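Local structure of thioesterase superfamily protein (Sulfolobus solfataricus, 2GF6) at residues N82-I85 / I91-E94; T34-K39 / L77-N82; K39-K42 / G46-Y49. The protein probably hydrolyses acyl-CoA thioesters, as a hot-dog-fold member of the 4-hydroxybenzoyl-CoA thioesterase family, and is seen here with coenzyme A bound. All blocks are in the same frame, centred on the assembly; numbering follows the deposited sequence.

Interaction 1: residues N82-I85 / I91-E94; sequences NPKI and IKFE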
loop_
_atom_site.group_PDB
_atom_site.type_symbol
_atom_site.label_atom_id
_atom_site.label_comp_id
_atom_site.label_asym_id
_atom_site.label_seq_id
_atom_site.Cartn_x
_atom_site.Cartn_y
_atom_site.Cartn_z
ATOM N N ASN A 82 -5.834 12.299 -20.977
ATOM C CA ASN A 82 -6.870 12.945 -21.763
ATOM C C ASN A 82 -8.115 13.172 -20.911
ATOM O O ASN A 82 -8.969 12.301 -20.825
ATOM C CB ASN A 82 -7.228 12.072 -22.964
ATOM C CG ASN A 82 -8.213 12.755 -23.923
ATOM O OD1 ASN A 82 -7.911 13.808 -24.455
ATOM N ND2 ASN A 82 -9.375 12.134 -24.159
ATOM N N PRO A 83 -8.224 14.349 -20.282
ATOM C CA PRO A 83 -9.436 14.669 -19.521
ATOM C C PRO A 83 -10.641 14.920 -20.437
ATOM O O PRO A 83 -10.528 15.661 -21.410
ATOM C CB PRO A 83 -9.060 15.950 -18.765
ATOM C CG PRO A 83 -7.574 16.098 -18.943
ATOM C CD PRO A 83 -7.246 15.448 -20.238
ATOM N N LYS A 84 -11.762 14.281 -20.130
ATOM C CA LYS A 84 -13.027 14.480 -20.845
ATOM C C LYS A 84 -14.044 14.971 -19.829
ATOM O O LYS A 84 -14.366 14.263 -18.874
ATOM C CB LYS A 84 -13.553 13.167 -21.439
ATOM C CG LYS A 84 -12.882 12.696 -22.678
ATOM C CD LYS A 84 -13.634 11.465 -23.256
ATOM C CE LYS A 84 -13.111 11.052 -24.658
ATOM N NZ LYS A 84 -12.909 9.550 -24.778
ATOM N N ILE A 85 -14.545 16.176 -20.035
ATOM C CA ILE A 85 -15.550 16.731 -19.169
ATOM C C ILE A 85 -16.933 16.196 -19.581
ATOM O O ILE A 85 -17.460 16.586 -20.624
ATOM C CB ILE A 85 -15.476 18.263 -19.217
ATOM C CG1 ILE A 85 -14.143 18.722 -18.624
ATOM C CG2 ILE A 85 -16.659 18.890 -18.479
ATOM C CD1 ILE A 85 -13.891 20.192 -18.774
ATOM N N ILE A 91 -15.730 14.221 -14.487
ATOM C CA ILE A 91 -14.652 14.177 -15.480
ATOM C C ILE A 91 -14.199 12.752 -15.640
ATOM O O ILE A 91 -14.129 12.043 -14.660
ATOM C CB ILE A 91 -13.430 14.957 -14.991
ATOM C CG1 ILE A 91 -13.804 16.420 -14.764
ATOM C CG2 ILE A 91 -12.278 14.883 -16.026
ATOM C CD1 ILE A 91 -12.769 17.188 -13.967
ATOM N N LYS A 92 -13.882 12.353 -16.869
ATOM C CA LYS A 92 -13.318 11.067 -17.169
ATOM C C LYS A 92 -11.871 11.304 -17.559
ATOM O O LYS A 92 -11.602 11.920 -18.576
ATOM C CB LYS A 92 -14.042 10.423 -18.335
ATOM C CG LYS A 92 -13.490 9.109 -18.795
ATOM C CD LYS A 92 -14.368 8.587 -19.921
ATOM C CE LYS A 92 -13.957 7.203 -20.361
ATOM N NZ LYS A 92 -14.551 6.958 -21.691
ATOM N N PHE A 93 -10.955 10.831 -16.720
ATOM C CA PHE A 93 -9.548 10.991 -16.935
ATOM C C PHE A 93 -9.081 9.738 -17.619
ATOM O O PHE A 93 -8.868 8.746 -16.953
ATOM C CB PHE A 93 -8.830 11.156 -15.591
ATOM C CG PHE A 93 -9.009 12.512 -14.968
ATOM C CD1 PHE A 93 -8.388 13.620 -15.518
ATOM C CD2 PHE A 93 -9.789 12.687 -13.824
ATOM C CE1 PHE A 93 -8.529 14.877 -14.943
ATOM C CE2 PHE A 93 -9.931 13.947 -13.252
ATOM C CZ PHE A 93 -9.307 15.041 -13.815
ATOM N N GLU A 94 -8.994 9.776 -18.948
ATOM C CA GLU A 94 -8.450 8.669 -19.763
ATOM C C GLU A 94 -6.925 8.725 -19.729
ATOM O O GLU A 94 -6.362 9.812 -19.738
ATOM C CB GLU A 94 -8.902 8.797 -21.208
ATOM C CG GLU A 94 -10.409 8.963 -21.430
ATOM C CD GLU A 94 -10.809 8.956 -22.928
ATOM O OE1 GLU A 94 -10.058 9.473 -23.792
ATOM O OE2 GLU A 94 -11.903 8.451 -23.244
#

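Interaction 2: residues T34-K39 / L77-N82; sequences TNTIEK and LTVLLN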
loop_
_atom_site.group_PDB
_atom_site.type_symbol
_atom_site.label_atom_id
_atom_site.label_comp_id
_atom_site.label_asym_id
_atom_site.label_seq_id
_atom_site.Cartn_x
_atom_site.Cartn_y
_atom_site.Cartn_z
ATOM N N THR A 34 -2.821 8.841 -10.464
ATOM C CA THR A 34 -3.030 9.892 -9.440
ATOM C C THR A 34 -1.978 10.997 -9.548
ATOM O O THR A 34 -2.301 12.168 -9.594
ATOM C CB THR A 34 -3.043 9.268 -8.021
ATOM O OG1 THR A 34 -4.014 8.231 -8.018
ATOM C CG2 THR A 34 -3.430 10.312 -6.931
ATOM N N ASN A 35 -0.709 10.619 -9.628
ATOM C CA ASN A 35 0.327 11.598 -9.869
ATOM C C ASN A 35 0.064 12.354 -11.161
ATOM O O ASN A 35 0.226 13.575 -11.230
ATOM C CB ASN A 35 1.696 10.929 -9.933
ATOM C CG ASN A 35 2.174 10.423 -8.587
ATOM O OD1 ASN A 35 1.743 10.905 -7.530
ATOM N ND2 ASN A 35 3.073 9.449 -8.618
ATOM N N THR A 36 -0.330 11.639 -12.206
ATOM C CA THR A 36 -0.563 12.322 -13.497
ATOM C C THR A 36 -1.714 13.334 -13.365
ATOM O O THR A 36 -1.596 14.509 -13.804
ATOM C CB THR A 36 -0.822 11.308 -14.626
ATOM O OG1 THR A 36 0.276 10.402 -14.692
ATOM C CG2 THR A 36 -0.966 11.978 -15.969
ATOM N N ILE A 37 -2.814 12.898 -12.755
ATOM C CA ILE A 37 -4.009 13.749 -12.589
ATOM C C ILE A 37 -3.740 14.902 -11.619
ATOM O O ILE A 37 -4.103 16.051 -11.888
ATOM C CB ILE A 37 -5.220 12.956 -12.131
ATOM C CG1 ILE A 37 -5.655 12.015 -13.253
ATOM C CG2 ILE A 37 -6.360 13.913 -11.775
ATOM C CD1 ILE A 37 -6.547 10.884 -12.818
ATOM N N GLU A 38 -3.073 14.598 -10.516
ATOM C CA GLU A 38 -2.725 15.616 -9.566
ATOM C C GLU A 38 -1.904 16.694 -10.250
ATOM O O GLU A 38 -2.165 17.864 -10.030
ATOM C CB GLU A 38 -1.961 15.038 -8.380
ATOM C CG GLU A 38 -1.586 16.096 -7.359
ATOM C CD GLU A 38 -1.078 15.550 -6.032
ATOM O OE1 GLU A 38 -0.899 14.312 -5.844
ATOM O OE2 GLU A 38 -0.872 16.385 -5.147
ATOM N N LYS A 39 -0.922 16.308 -11.080
ATOM C CA LYS A 39 -0.049 17.315 -11.712
ATOM C C LYS A 39 -0.838 18.171 -12.694
ATOM O O LYS A 39 -0.715 19.397 -12.718
ATOM C CB LYS A 39 1.145 16.646 -12.420
ATOM C CG LYS A 39 2.177 17.639 -12.956
ATOM C CD LYS A 39 3.259 16.984 -13.858
ATOM C CE LYS A 39 2.704 16.539 -15.214
ATOM N NZ LYS A 39 2.771 17.604 -16.292
ATOM N N LEU A 77 8.501 5.269 -17.128
ATOM C CA LEU A 77 7.175 5.300 -17.737
ATOM C C LEU A 77 6.748 6.725 -18.053
ATOM O O LEU A 77 7.178 7.671 -17.413
ATOM C CB LEU A 77 6.144 4.684 -16.795
ATOM C CG LEU A 77 6.500 3.323 -16.210
ATOM C CD1 LEU A 77 5.425 2.911 -15.285
ATOM C CD2 LEU A 77 6.704 2.263 -17.273
ATOM N N THR A 78 5.914 6.857 -19.069
ATOM C CA THR A 78 5.333 8.118 -19.445
ATOM C C THR A 78 3.836 7.870 -19.402
ATOM O O THR A 78 3.346 6.938 -20.011
ATOM C CB THR A 78 5.802 8.530 -20.869
ATOM O OG1 THR A 78 7.197 8.844 -20.847
ATOM C CG2 THR A 78 5.028 9.739 -21.386
ATOM N N VAL A 79 3.119 8.660 -18.610
ATOM C CA VAL A 79 1.672 8.621 -18.613
ATOM C C VAL A 79 1.175 9.808 -19.462
ATOM O O VAL A 79 1.642 10.931 -19.311
ATOM C CB VAL A 79 1.088 8.664 -17.162
ATOM C CG1 VAL A 79 -0.380 8.294 -17.147
ATOM C CG2 VAL A 79 1.897 7.754 -16.223
ATOM N N LEU A 80 0.245 9.509 -20.368
ATOM C CA LEU A 80 -0.466 10.480 -21.193
ATOM C C LEU A 80 -1.901 10.614 -20.683
ATOM O O LEU A 80 -2.607 9.630 -20.549
ATOM C CB LEU A 80 -0.469 10.031 -22.663
ATOM C CG LEU A 80 0.886 9.639 -23.263
ATOM C CD1 LEU A 80 0.784 9.302 -24.720
ATOM C CD2 LEU A 80 1.896 10.753 -23.095
ATOM N N LEU A 81 -2.331 11.841 -20.412
ATOM C CA LEU A 81 -3.676 12.086 -19.904
ATOM C C LEU A 81 -4.583 12.751 -20.936
ATOM O O LEU A 81 -4.164 13.665 -21.648
ATOM C CB LEU A 81 -3.610 12.976 -18.663
ATOM C CG LEU A 81 -4.810 12.913 -17.707
ATOM C CD1 LEU A 81 -4.865 11.576 -16.952
ATOM C CD2 LEU A 81 -4.709 14.060 -16.740
ATOM N N ASN A 82 -5.834 12.299 -20.977
ATOM C CA ASN A 82 -6.870 12.945 -21.763
ATOM C C ASN A 82 -8.115 13.172 -20.911
ATOM O O ASN A 82 -8.969 12.301 -20.825
ATOM C CB ASN A 82 -7.228 12.072 -22.964
ATOM C CG ASN A 82 -8.213 12.755 -23.923
ATOM O OD1 ASN A 82 -7.911 13.808 -24.455
ATOM N ND2 ASN A 82 -9.375 12.134 -24.159
#

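Interaction 3: residues K39-K42 / G46-Y49; sequences KFIK and GIPY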
loop_
_atom_site.group_PDB
_atom_site.type_symbol
_atom_site.label_atom_id
_atom_site.label_comp_id
_atom_site.label_asym_id
_atom_site.label_seq_id
_atom_site.Cartn_x
_atom_site.Cartn_y
_atom_site.Cartn_z
ATOM N N LYS A 39 -0.922 16.308 -11.080
ATOM C CA LYS A 39 -0.049 17.315 -11.712
ATOM C C LYS A 39 -0.838 18.171 -12.694
ATOM O O LYS A 39 -0.715 19.397 -12.718
ATOM C CB LYS A 39 1.145 16.646 -12.420
ATOM C CG LYS A 39 2.177 17.639 -12.956
ATOM C CD LYS A 39 3.259 16.984 -13.858
ATOM C CE LYS A 39 2.704 16.539 -15.214
ATOM N NZ LYS A 39 2.771 17.604 -16.292
ATOM N N PHE A 40 -1.662 17.512 -13.505
ATOM C CA PHE A 40 -2.531 18.211 -14.434
ATOM C C PHE A 40 -3.390 19.275 -13.744
ATOM O O PHE A 40 -3.462 20.416 -14.197
ATOM C CB PHE A 40 -3.424 17.221 -15.187
ATOM C CG PHE A 40 -4.539 17.877 -15.920
ATOM C CD1 PHE A 40 -4.312 18.505 -17.119
ATOM C CD2 PHE A 40 -5.820 17.896 -15.387
ATOM C CE1 PHE A 40 -5.339 19.115 -17.788
ATOM C CE2 PHE A 40 -6.855 18.505 -16.051
ATOM C CZ PHE A 40 -6.619 19.115 -17.256
ATOM N N ILE A 41 -4.060 18.883 -12.665
ATOM C CA ILE A 41 -4.963 19.803 -11.968
ATOM C C ILE A 41 -4.183 21.002 -11.434
ATOM O O ILE A 41 -4.626 22.158 -11.542
ATOM C CB ILE A 41 -5.738 19.054 -10.835
ATOM C CG1 ILE A 41 -6.775 18.111 -11.451
ATOM C CG2 ILE A 41 -6.441 20.037 -9.885
ATOM C CD1 ILE A 41 -7.804 18.788 -12.385
ATOM N N LYS A 42 -2.987 20.732 -10.910
ATOM C CA LYS A 42 -2.158 21.779 -10.348
ATOM C C LYS A 42 -1.814 22.773 -11.423
ATOM O O LYS A 42 -2.016 23.961 -11.248
ATOM C CB LYS A 42 -0.881 21.197 -9.773
ATOM C CG LYS A 42 0.020 22.225 -9.101
ATOM C CD LYS A 42 1.470 21.736 -9.054
ATOM C CE LYS A 42 1.842 21.176 -7.698
ATOM N NZ LYS A 42 2.484 22.243 -6.877
ATOM N N GLY A 46 -4.664 25.063 -10.959
ATOM C CA GLY A 46 -3.961 25.692 -9.849
ATOM C C GLY A 46 -4.544 25.426 -8.473
ATOM O O GLY A 46 -4.485 26.273 -7.605
ATOM N N ILE A 47 -5.043 24.217 -8.252
ATOM C CA ILE A 47 -5.667 23.872 -7.005
ATOM C C ILE A 47 -5.161 22.522 -6.567
ATOM O O ILE A 47 -4.608 21.776 -7.389
ATOM C CB ILE A 47 -7.209 23.814 -7.167
ATOM C CG1 ILE A 47 -7.620 22.738 -8.181
ATOM C CG2 ILE A 47 -7.736 25.210 -7.557
ATOM C CD1 ILE A 47 -9.112 22.399 -8.181
ATOM N N PRO A 48 -5.331 22.209 -5.270
ATOM C CA PRO A 48 -5.041 20.858 -4.776
ATOM C C PRO A 48 -6.032 19.800 -5.238
ATOM O O PRO A 48 -7.163 20.113 -5.548
ATOM C CB PRO A 48 -5.059 21.014 -3.258
ATOM C CG PRO A 48 -5.770 22.265 -2.979
ATOM C CD PRO A 48 -5.774 23.115 -4.200
ATOM N N TYR A 49 -5.578 18.548 -5.279
ATOM C CA TYR A 49 -6.395 17.430 -5.728
ATOM C C TYR A 49 -5.980 16.219 -4.903
ATOM O O TYR A 49 -4.789 16.026 -4.718
ATOM C CB TYR A 49 -6.154 17.158 -7.231
ATOM C CG TYR A 49 -6.539 15.764 -7.706
ATOM C CD1 TYR A 49 -5.667 14.680 -7.524
ATOM C CD2 TYR A 49 -7.754 15.527 -8.359
ATOM C CE1 TYR A 49 -5.994 13.394 -7.963
ATOM C CE2 TYR A 49 -8.102 14.240 -8.806
ATOM C CZ TYR A 49 -7.212 13.175 -8.603
ATOM O OH TYR A 49 -7.490 11.879 -9.026
#

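Interaction 1: residues N82-I85 / I91-E94
P83 brings its CB obliquely up to the CD1-CE1 side of the F93 ring, with P83 CB 4.0 Å from F93 CE1. Across the strands the two make a non-hydrogen-bonded antiparallel pair. I91, from the same strand as F93, packs on one face of that ring: its CG2 stands over the centre, 3.6 Å above the plane. CG2 can reach there because it lies anti to the backbone N, while CG1 is turned beside that N (chi1 -61°). F40 of helix 26-45 also touches both P83 and F93, so this apolar side of the pair meets the long helix.

On the opposite face the side chains are polar. N82 and E94 run side by side, and N82 ND2 donates to E94 OE1 at 2.8 Å. The donor comes from above the carboxylate plane rather than within it, and the amide and carboxylate planes are turned 44° from each other. K84 and K92 bring two positive charges to the same carboxylate, but E94 OE2 sits too close to K84 NZ in the model for these salt bridges to be read in detail. K92 also makes a cation-pi contact with Y108. The backbones are zipped by reciprocal bonds, with K92 N to K84 O at 2.8 Å nearly straight (174°). This is the antiparallel beta hairpin of strands 76-85 and 90-99, part of the hot-dog sheet.

Interaction 2: residues T34-K39 / L77-N82
T36 of helix 26-45 faces V79 and L81 of strand 76-85, a buried contact between the long central helix and the curved antiparallel sheet that together define the hot-dog fold. The helix segment runs at 53° to the strand segment, their axes 9.0 Å apart at closest.

Starting at the base of the T36 side chain, CB lies 4.0 Å from V79 CG1. From there the side chain forks. The hydroxyl branch is turned beside the backbone N (chi1 -56°), where OG1 comes down on V79, 3.1 Å from its CB. That oxygen is buried against carbon, and its polar need is met within the helix by a hydrogen bond with the carbonyl O of F32, one turn back. The methyl branch drops between the two strand residues: T36 CG2 is 3.9 Å from V79 CG1 and just as far from L81 CB, with the T36 and L81 side chains sliding past each other in opposite directions. An alanine here takes away both branches, which would probably open a gap over V79 and beside L81 CB and leave F32 O without this hydroxyl.

Next along the helix, I37 crosses L81 at about a right angle. Both I37 and L81 also pack on F93 of the adjoining strand, which extends the apolar layer to the next strand. Away from this contact, N35 OD1 is hydrogen-bonded to Y16 OH of the second subunit. On the sheet side, the closest approach of I37 to L81 is between I37 CG1 and L81 CD1, 3.8 Å apart.

Interaction 3: residues K39-K42 / G46-Y49
I41 CG2 presses on I47 CG1 at 3.4 Å, tighter than ordinary van der Waals contact between carbons. The same methyl also reaches two residues further along the loop, where I41 CG2 lies 3.9 Å from Y49 CB. The other branch, I41 CG1, approaches the Y49 ring obliquely, 4.1 Å from Y49 CD2, with the two side chains crossing at about a right angle. One isoleucine on the last turns of the helix is thus gripped by two residues of the departing chain.

The torsions explain how they get there. In I47, CG1 occupies the crowded position between the backbone N and the carbonyl carbon (chi1 62°), which points it at I41. In Y49, CG is anti to the backbone N, and the ring reaches back along the helix to pack on T34, I37 and E38, while its hydroxyl is held by a hydrogen bond with Q111 OE1 on strand 102-115. The outer side of I47 rests on E127 and I128 of helix 126-132.

What brings the chain round is G46, the first residue to leave helical geometry. G46 N donates to I41 O at 3.0 Å, in the carbonyl plane, and makes a weaker, more bent bond to K42 O. The bond to I41 spans one residue more than an alpha-helical bond, so the last turn is widened. Phi at G46 is positive (75°), a conformation that a residue without a side chain adopts easily. The arrangement is characteristic of a glycine-terminated helix C-terminus: here it ends helix 26-45, the central helix of the hot-dog fold, and folds the following loop back over it.

Helix 26-45 carries interactions 2 and 3, strand 76-85 carries interactions 1 and 2, and their apolar side chains pack into one another. N82 is common to interactions 1 and 2, K39 to interactions 2 and 3. F93 CB meets I37 CD1 at 3.6 Å, joining the hairpin to the helix face, and F40 CZ lies 3.6 Å from P83 CG, tying the helix end to the same hairpin. Y49 of the loop closes against I37, with Y49 CZ 3.4 Å from I37 CG2. Bound coenzyme A is not in direct contact with these side chains: it is about 7 Å from that of K92, about 10 Å from that of Y49 and about 12 Å from that of I37.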